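Local coordinates for protein pectate lyase 1 (Juniperus ashei, PDB 1PXZ) that cleaves pectate, the polygalacturonan of plant cell walls, by calcium-dependent elimination, though only with low activity, and is the major allergen of cedar pollen, at residues S289-A292 / N293-W296. Sequence-based numbering, arbitrary orientation.
Sequences SACA and NWVW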
loop_
_atom_site.group_PDB
_atom_site.type_symbol
_atom_site.label_atom_id
_atom_site.label_comp_id
_atom_site.label_asym_id
_atom_site.label_seq_id
_atom_site.Cartn_x
_atom_site.Cartn_y
_atom_site.Cartn_z
ATOM N N SER A 289 -21.950 -17.668 15.722
ATOM C CA SER A 289 -22.581 -18.384 14.622
ATOM C C SER A 289 -22.527 -17.563 13.339
ATOM O O SER A 289 -22.292 -18.112 12.263
ATOM C CB SER A 289 -24.031 -18.721 14.973
ATOM O OG SER A 289 -24.701 -19.287 13.862
ATOM N N ALA A 290 -22.745 -16.261 13.479
ATOM C CA ALA A 290 -22.723 -15.352 12.344
ATOM C C ALA A 290 -21.298 -15.100 11.852
ATOM O O ALA A 290 -21.003 -15.063 10.649
ATOM C CB ALA A 290 -23.382 -14.032 12.729
ATOM N N CYS A 291 -20.385 -14.898 12.809
ATOM C CA CYS A 291 -19.012 -14.564 12.424
ATOM C C CYS A 291 -18.388 -15.788 11.797
ATOM O O CYS A 291 -17.437 -15.727 11.013
ATOM C CB CYS A 291 -18.180 -14.032 13.605
ATOM S SG CYS A 291 -17.842 -12.260 13.413
ATOM N N ALA A 292 -18.956 -16.963 12.108
ATOM C CA ALA A 292 -18.430 -18.178 11.489
ATOM C C ALA A 292 -18.690 -18.207 9.991
ATOM O O ALA A 292 -18.156 -19.064 9.291
ATOM C CB ALA A 292 -19.038 -19.414 12.144
ATOM N N ASN A 293 -19.509 -17.289 9.468
ATOM C CA ASN A 293 -19.766 -17.302 8.025
ATOM C C ASN A 293 -18.633 -16.613 7.276
ATOM O O ASN A 293 -18.501 -16.806 6.064
ATOM C CB ASN A 293 -21.102 -16.622 7.716
ATOM C CG ASN A 293 -22.293 -17.463 8.181
ATOM O OD1 ASN A 293 -23.363 -16.958 8.524
ATOM N ND2 ASN A 293 -22.134 -18.777 8.193
ATOM N N TRP A 294 -17.831 -15.810 7.992
ATOM C CA TRP A 294 -16.797 -15.068 7.244
ATOM C C TRP A 294 -15.732 -16.005 6.713
ATOM O O TRP A 294 -15.261 -16.944 7.337
ATOM C CB TRP A 294 -16.168 -14.022 8.166
ATOM C CG TRP A 294 -17.078 -12.988 8.724
ATOM C CD1 TRP A 294 -18.415 -12.820 8.546
ATOM C CD2 TRP A 294 -16.646 -11.925 9.605
ATOM N NE1 TRP A 294 -18.852 -11.715 9.256
ATOM C CE2 TRP A 294 -17.786 -11.154 9.913
ATOM C CE3 TRP A 294 -15.400 -11.586 10.136
ATOM C CZ2 TRP A 294 -17.721 -10.035 10.752
ATOM C CZ3 TRP A 294 -15.336 -10.472 10.971
ATOM C CH2 TRP A 294 -16.489 -9.719 11.266
ATOM N N VAL A 295 -15.252 -15.787 5.493
ATOM C CA VAL A 295 -14.317 -16.755 4.939
ATOM C C VAL A 295 -12.908 -16.192 5.151
ATOM O O VAL A 295 -12.472 -15.328 4.396
ATOM C CB VAL A 295 -14.604 -17.024 3.461
ATOM C CG1 VAL A 295 -13.481 -17.847 2.843
ATOM C CG2 VAL A 295 -15.938 -17.758 3.276
ATOM N N TRP A 296 -12.282 -16.670 6.216
ATOM C CA TRP A 296 -10.918 -16.278 6.554
ATOM C C TRP A 296 -10.046 -17.523 6.520
ATOM O O TRP A 296 -10.124 -18.359 7.419
ATOM C CB TRP A 296 -10.836 -15.611 7.924
ATOM C CG TRP A 296 -11.472 -14.261 8.028
ATOM C CD1 TRP A 296 -12.415 -13.689 7.238
ATOM C CD2 TRP A 296 -11.178 -13.282 9.046
ATOM N NE1 TRP A 296 -12.735 -12.436 7.673
ATOM C CE2 TRP A 296 -11.979 -12.165 8.790
ATOM C CE3 TRP A 296 -10.303 -13.260 10.145
ATOM C CZ2 TRP A 296 -11.944 -11.022 9.591
ATOM C CZ3 TRP A 296 -10.263 -12.120 10.946
ATOM C CH2 TRP A 296 -11.087 -11.015 10.654
HETATM O O HOH W 1 -23.224 -14.124 8.637
HETATM O O HOH W 2 -20.428 -21.153 8.537
#
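C291 lays its sulfur on the indole of W294, three residues further along a type I turn that leads out of the short helix 288-291. SG of C291 stands 3.5 Å from the centroid of the six-membered ring of W294, over the face and shifted toward the rim on the CZ2 side, while CA of C291 sits above the five-membered ring, 4.2 Å from its centroid. Both rings of the indole are thus used by one residue, a sulfur-aromatic contact with a CH-pi contact beside it. With CG anti to its own carbonyl carbon (chi1 -60°), W294 folds its ring back under the turn. N of W294 donates to O of C291 (3.0 Å) and closes the turn; one residue earlier, N of N293 donates to O of A290 (2.9 Å).

The other flank is wet. The N293 amide lies among exposed residues, and water takes up its polar ends: one water donates to OD1 of N293, 2.8 Å from the water oxygen, and to O of A290, while a second donates to O of A292 and weakly accepts from ND2 of N293.

The sulfur is also held by its disulfide to C285, which ties the helix to the chain just before it. W294 meanwhile packs on R282 of strand 280-282 and on the loop residues N258 and P259, and the chain then enters strand 296-299, which pairs in parallel with strand 260-264 of the beta-helix.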